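Organophosphorus hydrolase (Pseudomonas pseudoalcaligenes, PDB 4LE6) probably hydrolyses organophosphate triesters such as aryl dialkyl phosphates, using two zinc ions held in a metallo-beta-lactamase fold. Local coordinates at residues A59-G64 with V261-D266; T96-V101 with L214-S219. All coordinates share one frame; numbering follows the deposited sequence.

Interaction 1 of 2, residues A59-G64 with V261-D266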
ATOM      1  N   ALA A  59      10.625 -18.988   7.446  1.00 30.64           N
ATOM      2  CA  ALA A  59      11.810 -18.190   7.188  1.00 32.84           C
ATOM      3  C   ALA A  59      13.015 -19.087   6.908  1.00 30.16           C
ATOM      4  O   ALA A  59      13.985 -18.653   6.291  1.00 29.31           O
ATOM      5  CB  ALA A  59      12.092 -17.282   8.385  1.00 35.36           C
ATOM      6  N   SER A  60      12.957 -20.334   7.375  1.00 30.04           N
ATOM      7  CA  SER A  60      14.056 -21.288   7.194  1.00 36.05           C
ATOM      8  C   SER A  60      14.284 -21.645   5.720  1.00 33.47           C
ATOM      9  O   SER A  60      15.304 -22.235   5.370  1.00 33.38           O
ATOM     10  CB  SER A  60      13.774 -22.578   7.974  1.00 41.00           C
ATOM     11  OG  SER A  60      12.652 -23.253   7.416  1.00 46.32           O
ATOM     12  N   LEU A  61      13.331 -21.312   4.856  1.00 30.35           N
ATOM     13  CA  LEU A  61      13.509 -21.547   3.422  1.00 32.20           C
ATOM     14  C   LEU A  61      14.425 -20.513   2.767  1.00 33.63           C
ATOM     15  O   LEU A  61      14.826 -20.681   1.613  1.00 32.37           O
ATOM     16  CB  LEU A  61      12.158 -21.560   2.700  1.00 30.10           C
ATOM     17  CG  LEU A  61      11.251 -22.727   3.114  1.00 34.04           C
ATOM     18  CD1 LEU A  61       9.867 -22.580   2.509  1.00 32.11           C
ATOM     19  CD2 LEU A  61      11.873 -24.080   2.738  1.00 40.03           C
ATOM     20  N   LEU A  62      14.749 -19.436   3.482  1.00 30.74           N
ATOM     21  CA  LEU A  62      15.690 -18.451   2.948  1.00 30.38           C
ATOM     22  C   LEU A  62      17.058 -18.873   3.426  1.00 32.37           C
ATOM     23  O   LEU A  62      17.211 -19.191   4.590  1.00 31.52           O
ATOM     24  CB  LEU A  62      15.376 -17.041   3.436  1.00 29.19           C
ATOM     25  CG  LEU A  62      14.035 -16.468   3.001  1.00 30.37           C
ATOM     26  CD1 LEU A  62      13.749 -15.222   3.815  1.00 30.76           C
ATOM     27  CD2 LEU A  62      14.039 -16.163   1.512  1.00 33.56           C
ATOM     28  N   LYS A  63      18.044 -18.884   2.536  1.00 30.02           N
ATOM     29  CA  LYS A  63      19.376 -19.371   2.885  1.00 33.01           C
ATOM     30  C   LYS A  63      20.488 -18.411   2.460  1.00 31.46           C
ATOM     31  O   LYS A  63      20.287 -17.546   1.602  1.00 30.37           O
ATOM     32  CB  LYS A  63      19.602 -20.746   2.247  1.00 40.97           C
ATOM     33  CG  LYS A  63      18.891 -21.883   2.976  1.00 52.46           C
ATOM     34  CD  LYS A  63      19.560 -22.200   4.318  1.00 62.95           C
ATOM     35  CE  LYS A  63      18.772 -23.233   5.134  1.00 66.78           C
ATOM     36  NZ  LYS A  63      17.793 -22.608   6.093  1.00 65.42           N
ATOM     37  N   GLY A  64      21.658 -18.571   3.069  1.00 32.43           N
ATOM     38  CA  GLY A  64      22.794 -17.711   2.787  1.00 36.37           C
ATOM     39  C   GLY A  64      22.934 -16.599   3.812  1.00 42.89           C
ATOM     40  O   GLY A  64      23.739 -15.684   3.644  1.00 44.41           O
ATOM     41  N   VAL A 261      20.926 -13.598  -0.629  1.00 28.29           N
ATOM     42  CA  VAL A 261      20.089 -14.575   0.068  1.00 28.20           C
ATOM     43  C   VAL A 261      19.224 -15.336  -0.942  1.00 27.44           C
ATOM     44  O   VAL A 261      18.630 -14.731  -1.831  1.00 26.47           O
ATOM     45  CB  VAL A 261      19.225 -13.896   1.164  1.00 27.75           C
ATOM     46  CG1 VAL A 261      18.190 -14.863   1.745  1.00 27.60           C
ATOM     47  CG2 VAL A 261      20.120 -13.368   2.289  1.00 28.85           C
ATOM     48  N   VAL A 262      19.170 -16.660  -0.822  1.00 27.99           N
ATOM     49  CA  VAL A 262      18.467 -17.484  -1.816  1.00 27.51           C
ATOM     50  C   VAL A 262      17.279 -18.241  -1.216  1.00 28.01           C
ATOM     51  O   VAL A 262      17.157 -18.358   0.001  1.00 27.72           O
ATOM     52  CB  VAL A 262      19.411 -18.474  -2.488  1.00 31.37           C
ATOM     53  CG1 VAL A 262      20.597 -17.717  -3.080  1.00 34.32           C
ATOM     54  CG2 VAL A 262      19.903 -19.527  -1.493  1.00 33.61           C
ATOM     55  N   PHE A 263      16.414 -18.744  -2.092  1.00 26.66           N
ATOM     56  CA  PHE A 263      15.221 -19.470  -1.689  1.00 27.52           C
ATOM     57  C   PHE A 263      15.418 -20.972  -1.935  1.00 29.49           C
ATOM     58  O   PHE A 263      15.886 -21.374  -3.003  1.00 30.10           O
ATOM     59  CB  PHE A 263      14.042 -18.925  -2.488  1.00 29.49           C
ATOM     60  CG  PHE A 263      12.713 -19.520  -2.126  1.00 30.41           C
ATOM     61  CD1 PHE A 263      12.267 -19.549  -0.817  1.00 32.41           C
ATOM     62  CD2 PHE A 263      11.882 -20.004  -3.117  1.00 34.66           C
ATOM     63  CE1 PHE A 263      11.026 -20.093  -0.507  1.00 31.95           C
ATOM     64  CE2 PHE A 263      10.641 -20.530  -2.813  1.00 35.47           C
ATOM     65  CZ  PHE A 263      10.215 -20.580  -1.518  1.00 32.26           C
ATOM     66  N   GLU A 264      15.053 -21.802  -0.960  1.00 29.26           N
ATOM     67  CA  GLU A 264      15.295 -23.242  -1.065  1.00 35.80           C
ATOM     68  C   GLU A 264      14.685 -23.854  -2.328  1.00 33.76           C
ATOM     69  O   GLU A 264      15.187 -24.838  -2.842  1.00 33.92           O
ATOM     70  CB  GLU A 264      14.739 -23.986   0.149  1.00 41.46           C
ATOM     71  CG  GLU A 264      15.473 -25.301   0.422  1.00 54.40           C
ATOM     72  CD  GLU A 264      16.751 -25.104   1.216  1.00 69.76           C
ATOM     73  OE1 GLU A 264      17.241 -23.958   1.279  1.00 77.28           O
ATOM     74  OE2 GLU A 264      17.264 -26.089   1.790  1.00 74.99           O
ATOM     75  N   PHE A 265      13.606 -23.263  -2.819  1.00 32.90           N
ATOM     76  CA  PHE A 265      12.906 -23.813  -3.981  1.00 37.08           C
ATOM     77  C   PHE A 265      13.188 -23.067  -5.295  1.00 35.58           C
ATOM     78  O   PHE A 265      12.493 -23.275  -6.300  1.00 36.84           O
ATOM     79  CB  PHE A 265      11.411 -23.894  -3.685  1.00 38.05           C
ATOM     80  CG  PHE A 265      11.074 -24.893  -2.608  1.00 39.58           C
ATOM     81  CD1 PHE A 265      11.539 -26.197  -2.678  1.00 42.01           C
ATOM     82  CD2 PHE A 265      10.319 -24.521  -1.512  1.00 42.34           C
ATOM     83  CE1 PHE A 265      11.244 -27.116  -1.681  1.00 40.43           C
ATOM     84  CE2 PHE A 265      10.018 -25.436  -0.521  1.00 41.54           C
ATOM     85  CZ  PHE A 265      10.485 -26.734  -0.604  1.00 38.44           C
ATOM     86  N   ASP A 266      14.219 -22.222  -5.294  1.00 31.21           N
ATOM     87  CA  ASP A 266      14.880 -21.882  -6.544  1.00 32.95           C
ATOM     88  C   ASP A 266      15.449 -23.188  -7.106  1.00 33.15           C
ATOM     89  O   ASP A 266      16.136 -23.918  -6.396  1.00 33.91           O
ATOM     90  CB  ASP A 266      16.026 -20.891  -6.316  1.00 33.34           C
ATOM     91  CG  ASP A 266      15.547 -19.514  -5.915  1.00 34.64           C
ATOM     92  OD1 ASP A 266      14.450 -19.100  -6.335  1.00 38.23           O
ATOM     93  OD2 ASP A 266      16.286 -18.833  -5.174  1.00 34.83           O
TER

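Interaction 2 of 2, residues T96-V101 with L214-S219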
ATOM      1  N   THR A  96      -3.395  -2.860 -22.974  1.00 19.89           N
ATOM      2  CA  THR A  96      -2.477  -2.088 -23.792  1.00 21.75           C
ATOM      3  C   THR A  96      -3.203  -1.359 -24.920  1.00 26.15           C
ATOM      4  O   THR A  96      -2.564  -0.776 -25.792  1.00 27.38           O
ATOM      5  CB  THR A  96      -1.442  -2.999 -24.481  1.00 22.58           C
ATOM      6  OG1 THR A  96      -2.099  -3.829 -25.453  1.00 25.56           O
ATOM      7  CG2 THR A  96      -0.747  -3.864 -23.483  1.00 22.92           C
ATOM      8  N   GLY A  97      -4.532  -1.408 -24.913  1.00 25.13           N
ATOM      9  CA  GLY A  97      -5.305  -0.959 -26.062  1.00 24.02           C
ATOM     10  C   GLY A  97      -5.377  -2.022 -27.159  1.00 28.59           C
ATOM     11  O   GLY A  97      -6.460  -2.347 -27.648  1.00 29.19           O
ATOM     12  N   ASP A  98      -4.229  -2.573 -27.546  1.00 30.06           N
ATOM     13  CA  ASP A  98      -4.193  -3.625 -28.553  1.00 28.66           C
ATOM     14  C   ASP A  98      -4.596  -4.978 -27.985  1.00 23.50           C
ATOM     15  O   ASP A  98      -5.198  -5.786 -28.674  1.00 22.63           O
ATOM     16  CB  ASP A  98      -2.792  -3.753 -29.165  1.00 31.96           C
ATOM     17  CG  ASP A  98      -2.401  -2.542 -29.976  1.00 38.79           C
ATOM     18  OD1 ASP A  98      -3.024  -2.315 -31.031  1.00 40.22           O
ATOM     19  OD2 ASP A  98      -1.478  -1.814 -29.554  1.00 41.98           O
ATOM     20  N   ASN A  99      -4.211  -5.231 -26.744  1.00 21.56           N
ATOM     21  CA  ASN A  99      -4.461  -6.508 -26.095  1.00 24.06           C
ATOM     22  C   ASN A  99      -4.862  -6.349 -24.633  1.00 23.05           C
ATOM     23  O   ASN A  99      -4.442  -5.403 -23.951  1.00 22.38           O
ATOM     24  CB  ASN A  99      -3.201  -7.371 -26.135  1.00 27.61           C
ATOM     25  CG  ASN A  99      -2.750  -7.686 -27.547  1.00 29.60           C
ATOM     26  OD1 ASN A  99      -1.927  -6.967 -28.126  1.00 28.37           O
ATOM     27  ND2 ASN A  99      -3.285  -8.763 -28.112  1.00 27.44           N
ATOM     28  N   LEU A 100      -5.648  -7.299 -24.140  1.00 21.46           N
ATOM     29  CA  LEU A 100      -5.824  -7.448 -22.702  1.00 21.66           C
ATOM     30  C   LEU A 100      -4.987  -8.649 -22.291  1.00 23.24           C
ATOM     31  O   LEU A 100      -5.254  -9.783 -22.701  1.00 23.95           O
ATOM     32  CB  LEU A 100      -7.291  -7.631 -22.317  1.00 22.52           C
ATOM     33  CG  LEU A 100      -7.556  -7.658 -20.807  1.00 24.35           C
ATOM     34  CD1 LEU A 100      -7.269  -6.302 -20.135  1.00 24.95           C
ATOM     35  CD2 LEU A 100      -8.980  -8.076 -20.543  1.00 23.27           C
ATOM     36  N   VAL A 101      -3.957  -8.384 -21.494  1.00 21.79           N
ATOM     37  CA  VAL A 101      -2.930  -9.370 -21.209  1.00 21.74           C
ATOM     38  C   VAL A 101      -2.863  -9.655 -19.725  1.00 21.24           C
ATOM     39  O   VAL A 101      -2.700  -8.744 -18.915  1.00 24.16           O
ATOM     40  CB  VAL A 101      -1.530  -8.867 -21.670  1.00 23.13           C
ATOM     41  CG1 VAL A 101      -0.464  -9.929 -21.414  1.00 22.28           C
ATOM     42  CG2 VAL A 101      -1.553  -8.495 -23.138  1.00 25.26           C
ATOM     43  N   LEU A 214       6.918  -9.599 -28.750  1.00 44.72           N
ATOM     44  CA  LEU A 214       5.897 -10.620 -28.551  1.00 40.40           C
ATOM     45  C   LEU A 214       4.523 -10.066 -28.922  1.00 39.70           C
ATOM     46  O   LEU A 214       3.736 -10.717 -29.612  1.00 42.21           O
ATOM     47  CB  LEU A 214       5.895 -11.059 -27.096  1.00 40.27           C
ATOM     48  CG  LEU A 214       4.848 -12.093 -26.693  1.00 48.32           C
ATOM     49  CD1 LEU A 214       5.115 -13.430 -27.380  1.00 55.32           C
ATOM     50  CD2 LEU A 214       4.879 -12.232 -25.195  1.00 52.09           C
ATOM     51  N   LEU A 215       4.241  -8.873 -28.414  1.00 35.30           N
ATOM     52  CA  LEU A 215       3.035  -8.121 -28.742  1.00 31.39           C
ATOM     53  C   LEU A 215       3.430  -6.657 -28.776  1.00 32.63           C
ATOM     54  O   LEU A 215       4.507  -6.306 -28.305  1.00 35.17           O
ATOM     55  CB  LEU A 215       1.965  -8.321 -27.682  1.00 32.38           C
ATOM     56  CG  LEU A 215       1.330  -9.700 -27.573  1.00 33.53           C
ATOM     57  CD1 LEU A 215       0.493  -9.708 -26.327  1.00 32.65           C
ATOM     58  CD2 LEU A 215       0.484 -10.022 -28.829  1.00 34.08           C
ATOM     59  N   PRO A 216       2.574  -5.792 -29.336  1.00 35.00           N
ATOM     60  CA  PRO A 216       2.926  -4.366 -29.310  1.00 37.74           C
ATOM     61  C   PRO A 216       3.165  -3.889 -27.869  1.00 34.72           C
ATOM     62  O   PRO A 216       2.285  -4.068 -27.035  1.00 32.70           O
ATOM     63  CB  PRO A 216       1.693  -3.687 -29.925  1.00 40.09           C
ATOM     64  CG  PRO A 216       1.076  -4.758 -30.809  1.00 41.48           C
ATOM     65  CD  PRO A 216       1.310  -6.045 -30.053  1.00 38.07           C
ATOM     66  N   GLY A 217       4.353  -3.364 -27.587  1.00 36.36           N
ATOM     67  CA  GLY A 217       4.668  -2.811 -26.284  1.00 36.45           C
ATOM     68  C   GLY A 217       5.144  -3.853 -25.289  1.00 34.61           C
ATOM     69  O   GLY A 217       5.494  -3.528 -24.162  1.00 35.06           O
ATOM     70  N   VAL A 218       5.175  -5.107 -25.715  1.00 22.26           N
ATOM     71  CA  VAL A 218       5.462  -6.217 -24.805  1.00 25.56           C
ATOM     72  C   VAL A 218       6.638  -7.041 -25.305  1.00 26.44           C
ATOM     73  O   VAL A 218       6.649  -7.493 -26.447  1.00 23.67           O
ATOM     74  CB  VAL A 218       4.256  -7.138 -24.635  1.00 26.64           C
ATOM     75  CG1 VAL A 218       4.509  -8.110 -23.491  1.00 25.47           C
ATOM     76  CG2 VAL A 218       3.005  -6.313 -24.353  1.00 27.99           C
ATOM     77  N   SER A 219       7.617  -7.237 -24.432  1.00 24.97           N
ATOM     78  CA  SER A 219       8.816  -8.000 -24.787  1.00 29.09           C
ATOM     79  C   SER A 219       9.243  -8.917 -23.636  1.00 27.19           C
ATOM     80  O   SER A 219       8.861  -8.711 -22.494  1.00 26.49           O
ATOM     81  CB  SER A 219       9.963  -7.062 -25.155  1.00 31.56           C
ATOM     82  OG  SER A 219      10.190  -6.134 -24.120  1.00 37.33           O
TER
HETATM   83  O   HOH W   1      -0.345  -5.387 -26.768  1.00 25.95           O

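Interaction 1 of 2, residues A59-G64 with V261-D266
Leu62-Lys63 and Val262-Phe263 run antiparallel as a two-stranded ribbon, with Lys63 and Val262 as the hydrogen-bonded pair: Lys63 N reaches Val262 O at 2.7 Å and Val262 N returns to Lys63 O at 2.8 Å. Beyond the non-hydrogen-bonded pair Leu62-Phe263, Glu264 N donates to Leu61 O at 2.8 Å. Leu61 lies side by side with Phe263, its CB 3.7 Å from ring atom CE1, while its CD2 turns to Glu264 CB and to CE2 of Phe265. The Phe263 ring starts from a CG set anti to the backbone N (chi1 -177°). The ribbon lies at the rim of the dizinc site of this metallo-beta-lactamase fold: the ring of Phe263 comes close to the zinc ligand His226. Asp266 is a second-shell residue here, its OD1 bonded to His226 ND1 and its OD2 receiving Phe263 N at the type I turn. On the ribbon face bearing Lys63 and Val262, Lys63 CB packs on Val262 CG2 at 3.9 Å, and Val262 also leans on helix 269-286. The lysine chain, bent at both chi2 and chi4, folds back until NZ donates to Ser60 O at 2.6 Å.

Interaction 2 of 2, residues T96-V101 with L214-S219
Two turns from the two halves of the sandwich meet here through Asn99 and Leu215: the tight connection between strands 85-95 and 100-103 of one sheet, and the type II turn Leu215-Val218 leading into strand 218-222, outermost in the other sheet within the chain. Weak bonds from Leu214 N and Leu215 N to Val218 O make a classic beta bulge at this second turn. No direct hydrogen bond crosses between the turns. Leu215 CG is anti to its carbonyl carbon (chi1 -68°); beyond it, CD1 lies 4.0 Å from Val101 CG2 and equally near the amide carbon of Asn99, while CD2 touches OD1 and ND2 of that amide. The Val101 and Leu215 side chains pass alongside, running opposite ways. Pro216 presents its ring carbons to the other turn, CB 3.7 Å from Asp98 OD2 and CD 3.9 Å from Asn99 OD1.

One water does the polar bridging. It donates to Asn99 OD1 at 2.6 Å and to Pro216 O at 3.0 Å, and it is also bonded to Thr96 OG1 at 2.7 Å, so three groups grip it and tie the turns together. Thr96 OG1 also accepts from Asn99 N at 2.8 Å, the bond of an ST motif. At the other end of the Asn99 amide, ND2 is bonded to Asp133 OD1, which together with the water on OD1 would fix the rotation of the group. Leu215 reaches Thr134 as well, while Gly97 makes backbone hydrogen bonds to the second subunit. Loops of the two sheets thus meet at one end of the alpha-beta/beta-alpha sandwich of the metallo-beta-lactamase fold.

The two contacts lie on opposite sides of the chain's centre, their centres 34 Å apart and their nearest atoms about 20 Å apart. In chain order, both segments of interaction 2 fall between 59-64 and 261-266, so interaction 1 closes the wider loop. Interaction 2 joins the two six-stranded sheets at one end, where the turn before inner strand 100-103 meets the start of strand 218-222, outermost within the chain. Interaction 1 is a separate two-stranded ribbon, tying the chain just after strand 45-57 of the first sheet to the region just before helix 269-286. It borders the zinc site, whereas interaction 2 lies away from it, beside the second subunit.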